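Side-chain contacts in N-alpha-acetyltransferase 35, NatC auxiliary subunit (Saccharomyces cerevisiae, PDB 6YGA), which serves as the auxiliary subunit of the NatC N-terminal acetyltransferase, which acetylates the N-terminal methionine of the L-A virus Gag protein: residues S445-F450 against Y473-H478; L457-P462 against N586-P591; S467-V472 against N720-Q725. One frame throughout, in Å; residues are numbered along the deposited sequence.

Interaction 1 of 3, residues S445-F450 against Y473-H478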
# COMPACT_ATOMS: atom_id res chain seq x y z
N SER B 445 -17.53 -13.55 8.23
CA SER B 445 -17.62 -12.57 7.15
C SER B 445 -16.25 -12.02 6.77
O SER B 445 -15.97 -11.77 5.60
CB SER B 445 -18.55 -11.42 7.55
OG SER B 445 -19.89 -11.85 7.64
N SER B 446 -15.38 -11.83 7.77
CA SER B 446 -14.04 -11.34 7.48
C SER B 446 -13.21 -12.41 6.78
O SER B 446 -12.41 -12.10 5.89
CB SER B 446 -13.35 -10.88 8.76
OG SER B 446 -13.98 -9.73 9.30
N MSE B 447 -13.39 -13.68 7.16
CA MSE B 447 -12.69 -14.78 6.50
C MSE B 447 -13.04 -14.84 5.02
O MSE B 447 -12.18 -15.04 4.17
CB MSE B 447 -13.02 -16.11 7.17
CG MSE B 447 -12.52 -16.26 8.60
SE MSE B 447 -13.23 -17.86 9.48
CE MSE B 447 -12.18 -19.23 8.56
N ILE B 448 -14.33 -14.66 4.73
CA ILE B 448 -14.80 -14.69 3.35
C ILE B 448 -14.29 -13.48 2.58
O ILE B 448 -13.78 -13.60 1.46
CB ILE B 448 -16.34 -14.77 3.32
CG1 ILE B 448 -16.81 -16.14 3.85
CG2 ILE B 448 -16.87 -14.49 1.93
CD1 ILE B 448 -18.29 -16.20 4.16
N GLU B 449 -14.41 -12.29 3.18
CA GLU B 449 -13.94 -11.07 2.52
C GLU B 449 -12.44 -11.12 2.28
O GLU B 449 -11.96 -10.71 1.21
CB GLU B 449 -14.32 -9.85 3.36
CG GLU B 449 -13.80 -8.52 2.82
CD GLU B 449 -14.62 -8.00 1.66
OE1 GLU B 449 -15.67 -8.60 1.34
OE2 GLU B 449 -14.22 -6.98 1.06
N PHE B 450 -11.68 -11.63 3.25
CA PHE B 450 -10.23 -11.75 3.09
C PHE B 450 -9.88 -12.68 1.94
O PHE B 450 -8.93 -12.41 1.19
CB PHE B 450 -9.62 -12.24 4.40
CG PHE B 450 -8.17 -12.63 4.29
CD1 PHE B 450 -7.18 -11.66 4.24
CD2 PHE B 450 -7.80 -13.96 4.26
CE1 PHE B 450 -5.85 -12.01 4.15
CE2 PHE B 450 -6.47 -14.32 4.17
CZ PHE B 450 -5.49 -13.35 4.11
N TYR B 473 -16.95 -21.04 -0.87
CA TYR B 473 -18.24 -21.72 -0.89
C TYR B 473 -18.48 -22.47 0.41
O TYR B 473 -19.55 -22.37 1.02
CB TYR B 473 -18.29 -22.68 -2.09
CG TYR B 473 -19.49 -23.60 -2.08
CD1 TYR B 473 -20.72 -23.17 -2.55
CD2 TYR B 473 -19.38 -24.90 -1.62
CE1 TYR B 473 -21.82 -24.01 -2.55
CE2 TYR B 473 -20.47 -25.75 -1.61
CZ TYR B 473 -21.69 -25.30 -2.08
OH TYR B 473 -22.78 -26.13 -2.08
N TYR B 474 -17.47 -23.22 0.86
CA TYR B 474 -17.55 -23.92 2.14
C TYR B 474 -17.81 -22.95 3.29
O TYR B 474 -18.67 -23.19 4.14
CB TYR B 474 -16.26 -24.72 2.35
CG TYR B 474 -16.02 -25.22 3.76
CD1 TYR B 474 -16.59 -26.40 4.20
CD2 TYR B 474 -15.20 -24.51 4.62
CE1 TYR B 474 -16.36 -26.87 5.49
CE2 TYR B 474 -14.96 -24.96 5.91
CZ TYR B 474 -15.54 -26.14 6.33
OH TYR B 474 -15.31 -26.59 7.61
N LEU B 475 -17.07 -21.83 3.31
CA LEU B 475 -17.31 -20.82 4.35
C LEU B 475 -18.70 -20.21 4.22
O LEU B 475 -19.39 -20.02 5.23
CB LEU B 475 -16.24 -19.72 4.28
CG LEU B 475 -14.80 -20.07 4.62
CD1 LEU B 475 -13.95 -18.81 4.59
CD2 LEU B 475 -14.71 -20.76 5.98
N SER B 476 -19.11 -19.87 3.00
CA SER B 476 -20.43 -19.27 2.79
C SER B 476 -21.55 -20.22 3.18
O SER B 476 -22.61 -19.78 3.64
CB SER B 476 -20.59 -18.86 1.32
OG SER B 476 -19.56 -17.99 0.91
N HIS B 477 -21.35 -21.53 3.00
CA HIS B 477 -22.37 -22.49 3.42
C HIS B 477 -22.53 -22.46 4.93
O HIS B 477 -23.66 -22.51 5.44
CB HIS B 477 -22.00 -23.89 2.93
CG HIS B 477 -23.01 -24.94 3.28
ND1 HIS B 477 -22.92 -25.71 4.43
CD2 HIS B 477 -24.12 -25.37 2.63
CE1 HIS B 477 -23.94 -26.55 4.47
NE2 HIS B 477 -24.68 -26.36 3.39
N HIS B 478 -21.42 -22.37 5.67
CA HIS B 478 -21.51 -22.28 7.13
C HIS B 478 -22.11 -20.96 7.57
O HIS B 478 -22.86 -20.91 8.55
CB HIS B 478 -20.13 -22.48 7.75
CG HIS B 478 -19.70 -23.91 7.83
ND1 HIS B 478 -19.84 -24.66 8.98
CD2 HIS B 478 -19.15 -24.73 6.91
CE1 HIS B 478 -19.38 -25.88 8.76
NE2 HIS B 478 -18.96 -25.95 7.51
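Leu475 pushes its side chain between Ile448 and Met447, joining two consecutive helices, 433-456 and 465-506, that run antiparallel as a helical hairpin. The axes of the two short segments come within 9.8 Å and make an angle of 156°, with Ile448 and Leu475 at the nearest CA positions. The side chains of Ile448 and Leu475 run alongside each other, head to tail, and CG1 of Ile448 lies 3.7 Å from CB of Leu475. With chi1 at -69°, Ile448 holds CG1 opposite its own carbonyl carbon, and the extended chain beyond it carries CD1 past Leu475 to Ser476, 3.9 Å from its OG. Met447, present as selenomethionine, lies roughly perpendicular to Leu475 and touches both its methyls: Met447 CB is 3.8 Å from Leu475 CD1, and Met447 CE, brought round by a bend at chi3 of 73°, is 3.9 Å from Leu475 CD2. The Ser476 hydroxyl turns back on its own helix and is hydrogen-bonded to Val472 O, so its approach to Ile448 is a van der Waals contact. Outside the pair, Ile448 also touches Val472 and Leu479 on helix 465-506, and Met447 reaches Tyr471. No hydrogen bond or charge pair crosses between the segments; the hairpin is held here by buried aliphatic surface and the selenomethionine chain, whose fit depends on shape more than on direction.

Interaction 2 of 3, residues L457-P462 against N586-P591. With EDO (1,2-ethanediol), chain C.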
# COMPACT_ATOMS: atom_id res chain seq x y z
N LEU B 457 -6.69 -8.75 -6.10
CA LEU B 457 -5.28 -8.40 -6.11
C LEU B 457 -4.43 -9.37 -6.93
O LEU B 457 -3.21 -9.19 -7.01
CB LEU B 457 -4.75 -8.35 -4.67
CG LEU B 457 -5.48 -7.39 -3.72
CD1 LEU B 457 -5.04 -7.60 -2.29
CD2 LEU B 457 -5.28 -5.94 -4.14
N ASP B 458 -5.06 -10.38 -7.55
CA ASP B 458 -4.35 -11.36 -8.37
C ASP B 458 -3.32 -12.12 -7.55
O ASP B 458 -2.24 -12.48 -8.04
CB ASP B 458 -3.71 -10.71 -9.60
CG ASP B 458 -4.73 -10.32 -10.65
OD1 ASP B 458 -5.51 -11.19 -11.07
OD2 ASP B 458 -4.76 -9.13 -11.04
N ILE B 459 -3.64 -12.37 -6.28
CA ILE B 459 -2.77 -13.17 -5.42
C ILE B 459 -2.76 -14.62 -5.88
O ILE B 459 -1.72 -15.28 -5.88
CB ILE B 459 -3.21 -13.03 -3.96
CG1 ILE B 459 -3.02 -11.59 -3.47
CG2 ILE B 459 -2.46 -14.01 -3.07
CD1 ILE B 459 -1.58 -11.12 -3.54
N TYR B 460 -3.92 -15.14 -6.29
CA TYR B 460 -4.06 -16.55 -6.60
C TYR B 460 -3.76 -16.83 -8.07
O TYR B 460 -4.23 -16.11 -8.96
CB TYR B 460 -5.47 -17.03 -6.26
CG TYR B 460 -5.98 -16.58 -4.91
CD1 TYR B 460 -5.18 -16.70 -3.78
CD2 TYR B 460 -7.25 -16.04 -4.77
CE1 TYR B 460 -5.64 -16.28 -2.54
CE2 TYR B 460 -7.72 -15.63 -3.54
CZ TYR B 460 -6.92 -15.75 -2.43
OH TYR B 460 -7.39 -15.33 -1.21
N LYS B 461 -3.00 -17.89 -8.31
CA LYS B 461 -2.76 -18.31 -9.68
C LYS B 461 -3.94 -19.13 -10.19
O LYS B 461 -4.73 -19.64 -9.40
CB LYS B 461 -1.46 -19.11 -9.76
CG LYS B 461 -0.21 -18.26 -9.60
CD LYS B 461 1.06 -19.10 -9.73
CE LYS B 461 1.18 -19.71 -11.12
NZ LYS B 461 1.18 -18.67 -12.18
N PRO B 462 -4.10 -19.25 -11.51
CA PRO B 462 -5.25 -19.99 -12.05
C PRO B 462 -5.42 -21.39 -11.49
O PRO B 462 -6.56 -21.83 -11.29
CB PRO B 462 -4.97 -20.01 -13.55
CG PRO B 462 -4.23 -18.74 -13.79
CD PRO B 462 -3.35 -18.55 -12.58
N ASN B 586 -0.75 -26.06 1.97
CA ASN B 586 -0.84 -25.65 3.37
C ASN B 586 -0.40 -24.20 3.55
O ASN B 586 -0.96 -23.47 4.37
CB ASN B 586 -0.00 -26.57 4.25
CG ASN B 586 -0.57 -27.97 4.33
OD1 ASN B 586 -1.75 -28.19 4.05
ND2 ASN B 586 0.27 -28.93 4.71
N LEU B 587 0.62 -23.78 2.80
CA LEU B 587 1.08 -22.40 2.87
C LEU B 587 -0.02 -21.43 2.46
O LEU B 587 -0.16 -20.35 3.06
CB LEU B 587 2.32 -22.22 2.00
CG LEU B 587 2.89 -20.80 1.92
CD1 LEU B 587 3.47 -20.39 3.27
CD2 LEU B 587 3.94 -20.69 0.82
N ARG B 588 -0.79 -21.78 1.43
CA ARG B 588 -1.83 -20.88 0.94
C ARG B 588 -2.91 -20.67 2.00
O ARG B 588 -3.44 -19.56 2.16
CB ARG B 588 -2.43 -21.42 -0.36
CG ARG B 588 -3.75 -20.77 -0.78
CD ARG B 588 -3.58 -19.30 -1.07
NE ARG B 588 -2.71 -19.07 -2.23
CZ ARG B 588 -1.98 -17.97 -2.40
NH1 ARG B 588 -2.01 -17.01 -1.50
NH2 ARG B 588 -1.22 -17.85 -3.48
N PHE B 589 -3.24 -21.73 2.75
CA PHE B 589 -4.30 -21.69 3.74
C PHE B 589 -3.78 -21.50 5.16
O PHE B 589 -4.54 -21.65 6.12
CB PHE B 589 -5.14 -22.97 3.65
CG PHE B 589 -5.94 -23.06 2.38
CD1 PHE B 589 -5.40 -23.62 1.23
CD2 PHE B 589 -7.24 -22.57 2.34
CE1 PHE B 589 -6.15 -23.70 0.07
CE2 PHE B 589 -7.99 -22.64 1.18
CZ PHE B 589 -7.44 -23.21 0.04
N LYS B 590 -2.50 -21.16 5.31
CA LYS B 590 -1.94 -20.84 6.62
C LYS B 590 -2.74 -19.80 7.40
O LYS B 590 -2.89 -19.98 8.62
CB LYS B 590 -0.48 -20.39 6.45
CG LYS B 590 0.27 -20.10 7.74
CD LYS B 590 1.72 -19.75 7.42
CE LYS B 590 2.56 -19.58 8.68
NZ LYS B 590 2.16 -18.39 9.48
N PRO B 591 -3.28 -18.73 6.80
CA PRO B 591 -4.05 -17.76 7.62
C PRO B 591 -5.26 -18.35 8.32
O PRO B 591 -5.69 -17.80 9.34
CB PRO B 591 -4.47 -16.70 6.60
CG PRO B 591 -3.46 -16.77 5.54
CD PRO B 591 -3.08 -18.22 5.43
C1 EDO C . -2.71 -16.41 1.97
O1 EDO C . -3.54 -16.52 0.81
C2 EDO C . -2.36 -14.95 2.23
O2 EDO C . -1.55 -14.45 1.16
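Arg588 reaches from the end of helix 581-588 to Ile459 and Tyr460, which lie in the loop joining helices 433-456 and 465-506, just beyond a Schellman motif that closes the first of these helices at Asp458. The guanidinium and the Tyr460 ring are turned 79° apart, nearly perpendicular. It is the ring that offers its edge: CD1 of Tyr460 sits over the centre of one guanidinium face, 3.7 Å from CZ of Arg588, so the arginine does not lie on the aromatic face as in a cation-pi stack. CE1 of the same ring edge comes 3.9 Å from Arg588 CD. Ile459 approaches the guanidinium obliquely, placing the methyl CG2 3.4 Å from NH1 of Arg588. The arginine gets there by leaving its backbone with CG anti to N (chi1 165°) and then bending twice, at chi2 and chi3.

Polar partners on several sides fix the guanidinium. NE forms a salt bridge with Glu464, whose other oxygen accepts the backbone N-H of Lys461, and NH2 donates to Arg137 O of the N-alpha-acetyltransferase 30 chain. The charged group thus ties the end of helix 581-588 both to the loop and to the catalytic subunit's chain. The same loop meets that subunit again through Lys461, which pairs with its Glu131. At the other end of the tyrosine ring, OH is hydrogen-bonded to Ser451 O. A 1,2-ethanediol molecule, probably from the crystallisation liquor, fits beside Pro591, whose CG is 3.7 Å from its C1, and also bonds Met138 O of N-alpha-acetyltransferase 30. Arg588 NH1 donates to O1 of the diol over 2.8 Å, with an N-H...O angle of 156°.

Interaction 3 of 3, residues S467-V472 against N720-Q725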
# COMPACT_ATOMS: atom_id res chain seq x y z
N SER B 467 -9.28 -24.17 -5.26
CA SER B 467 -9.09 -24.28 -3.81
C SER B 467 -9.75 -23.12 -3.08
O SER B 467 -10.47 -23.32 -2.10
CB SER B 467 -7.60 -24.35 -3.48
OG SER B 467 -7.05 -25.59 -3.86
N MSE B 468 -9.53 -21.89 -3.55
CA MSE B 468 -10.06 -20.71 -2.90
C MSE B 468 -11.57 -20.56 -3.08
O MSE B 468 -12.30 -20.29 -2.12
CB MSE B 468 -9.35 -19.45 -3.41
CG MSE B 468 -7.86 -19.42 -3.11
SE MSE B 468 -7.46 -19.75 -1.23
CE MSE B 468 -8.56 -18.35 -0.42
N PHE B 469 -12.04 -20.75 -4.31
CA PHE B 469 -13.47 -20.60 -4.56
C PHE B 469 -14.27 -21.67 -3.83
O PHE B 469 -15.36 -21.38 -3.31
CB PHE B 469 -13.75 -20.64 -6.07
CG PHE B 469 -13.58 -19.31 -6.74
CD1 PHE B 469 -14.12 -18.16 -6.19
CD2 PHE B 469 -12.87 -19.21 -7.92
CE1 PHE B 469 -13.96 -16.93 -6.81
CE2 PHE B 469 -12.71 -17.99 -8.55
CZ PHE B 469 -13.25 -16.85 -7.99
N TRP B 470 -13.76 -22.90 -3.75
CA TRP B 470 -14.49 -23.92 -3.02
C TRP B 470 -14.41 -23.68 -1.52
O TRP B 470 -15.37 -23.96 -0.79
CB TRP B 470 -13.98 -25.31 -3.36
CG TRP B 470 -14.74 -26.37 -2.61
CD1 TRP B 470 -15.95 -26.89 -2.94
CD2 TRP B 470 -14.34 -27.00 -1.39
NE1 TRP B 470 -16.34 -27.82 -2.00
CE2 TRP B 470 -15.36 -27.90 -1.04
CE3 TRP B 470 -13.22 -26.89 -0.56
CZ2 TRP B 470 -15.29 -28.70 0.10
CZ3 TRP B 470 -13.15 -27.68 0.57
CH2 TRP B 470 -14.18 -28.57 0.89
N TYR B 471 -13.27 -23.18 -1.04
CA TYR B 471 -13.16 -22.86 0.38
C TYR B 471 -14.13 -21.75 0.77
O TYR B 471 -14.73 -21.79 1.84
CB TYR B 471 -11.72 -22.48 0.73
CG TYR B 471 -11.53 -22.11 2.18
CD1 TYR B 471 -11.74 -23.03 3.19
CD2 TYR B 471 -11.13 -20.83 2.54
CE1 TYR B 471 -11.57 -22.69 4.52
CE2 TYR B 471 -10.94 -20.48 3.86
CZ TYR B 471 -11.17 -21.42 4.84
OH TYR B 471 -10.99 -21.07 6.16
N VAL B 472 -14.30 -20.76 -0.11
CA VAL B 472 -15.23 -19.67 0.20
C VAL B 472 -16.67 -20.16 0.10
O VAL B 472 -17.53 -19.76 0.88
CB VAL B 472 -14.97 -18.46 -0.72
CG1 VAL B 472 -16.00 -17.37 -0.48
CG2 VAL B 472 -13.57 -17.93 -0.47
N ASN B 720 -14.47 -7.87 -9.52
CA ASN B 720 -13.33 -8.75 -9.74
C ASN B 720 -12.98 -9.61 -8.53
O ASN B 720 -11.88 -10.17 -8.48
CB ASN B 720 -12.13 -7.92 -10.17
CG ASN B 720 -12.36 -7.21 -11.49
OD1 ASN B 720 -13.16 -7.68 -12.31
ND2 ASN B 720 -11.68 -6.10 -11.70
N TYR B 721 -13.88 -9.73 -7.56
CA TYR B 721 -13.74 -10.82 -6.60
C TYR B 721 -13.98 -12.17 -7.26
O TYR B 721 -13.57 -13.20 -6.71
CB TYR B 721 -14.70 -10.66 -5.42
CG TYR B 721 -14.28 -9.65 -4.37
CD1 TYR B 721 -13.29 -8.71 -4.62
CD2 TYR B 721 -14.87 -9.65 -3.12
CE1 TYR B 721 -12.91 -7.79 -3.66
CE2 TYR B 721 -14.50 -8.74 -2.14
CZ TYR B 721 -13.52 -7.82 -2.42
OH TYR B 721 -13.15 -6.92 -1.45
N PHE B 722 -14.63 -12.19 -8.42
CA PHE B 722 -14.93 -13.41 -9.16
C PHE B 722 -14.44 -13.23 -10.59
O PHE B 722 -15.22 -12.91 -11.49
CB PHE B 722 -16.42 -13.73 -9.13
CG PHE B 722 -17.02 -13.73 -7.74
CD1 PHE B 722 -17.57 -12.57 -7.21
CD2 PHE B 722 -17.03 -14.89 -6.98
CE1 PHE B 722 -18.12 -12.57 -5.94
CE2 PHE B 722 -17.59 -14.89 -5.71
CZ PHE B 722 -18.13 -13.72 -5.19
N PRO B 723 -13.14 -13.42 -10.84
CA PRO B 723 -12.62 -13.26 -12.20
C PRO B 723 -13.14 -14.35 -13.12
O PRO B 723 -13.64 -15.39 -12.69
CB PRO B 723 -11.10 -13.36 -12.02
CG PRO B 723 -10.93 -14.16 -10.78
CD PRO B 723 -12.08 -13.79 -9.88
N ILE B 724 -13.02 -14.09 -14.42
CA ILE B 724 -13.48 -15.01 -15.45
C ILE B 724 -12.32 -15.93 -15.83
O ILE B 724 -11.27 -15.46 -16.26
CB ILE B 724 -14.01 -14.25 -16.67
CG1 ILE B 724 -15.01 -13.18 -16.25
CG2 ILE B 724 -14.64 -15.22 -17.66
CD1 ILE B 724 -16.27 -13.72 -15.62
N GLN B 725 -12.52 -17.23 -15.67
CA GLN B 725 -11.51 -18.22 -16.03
C GLN B 725 -11.53 -18.39 -17.55
O GLN B 725 -12.40 -19.07 -18.09
CB GLN B 725 -11.76 -19.54 -15.31
CG GLN B 725 -11.76 -19.41 -13.79
CD GLN B 725 -12.05 -20.72 -13.08
OE1 GLN B 725 -11.33 -21.71 -13.24
NE2 GLN B 725 -13.12 -20.74 -12.29
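The ring of Phe469 projects from helix 465-506 into a bend of the chain formed by Tyr721, Phe722 and Pro723. Its far edge does the touching. CE1 of Phe469 lies 3.7 Å from CD2 of Phe722, the two rings meeting obliquely, and CZ of Phe469 stands 3.8 Å from CD of Pro723, which comes up at the ring edge in the ring plane. Also at this edge is a backbone oxygen, Tyr721 O, 3.8 Å from Phe469 CE1. A chi1 of -84° swings the Phe469 ring opposite its own carbonyl carbon and out toward this bend.

Further out, Phe469 stacks on Phe455, near the end of helix 433-456, and touches Glu555 of helix 511-564. Phe722 packs on Leu551 and Glu555 of that helix and on Thr681 of helix 668-701. The Tyr721 side chain turns to the other side, onto Leu452 and Lys453, and its OH is hydrogen-bonded to Glu449 OE2. Beyond Pro723 the chain enters strand 724-729, where Ile724 exchanges backbone hydrogen bonds with Val713, and Gln725 NE2 donates to Glu555 OE1. The arrangement is an apolar aromatic and proline cluster that fastens the approach to the second strand of a C-terminal antiparallel beta hairpin, 708-713 with 724-729, against the helices of the NAA35-like TPR family region.

How the interactions relate
The three contacts lie close together on one side of the chain's centre: interactions 1 and 2 have centres 15 Å apart, 1 and 3 12 Å, and 2 and 3 11 Å. Interactions 1 and 3 share helix 465-506, while interaction 2 sets the loop leading into it against the end of helix 581-588. Along the sequence the order is 445-450, 457-462, 467-472, 473-478, 586-591 and 720-725, so the segments of every pair of contacts alternate. Phe589 touches Ser467, Met468 and Tyr471, and Phe450 touches Pro591. Helix 465-506 and the loop before it thus connect helix 433-456, the C-terminal beta hairpin and the surface that binds N-alpha-acetyltransferase 30.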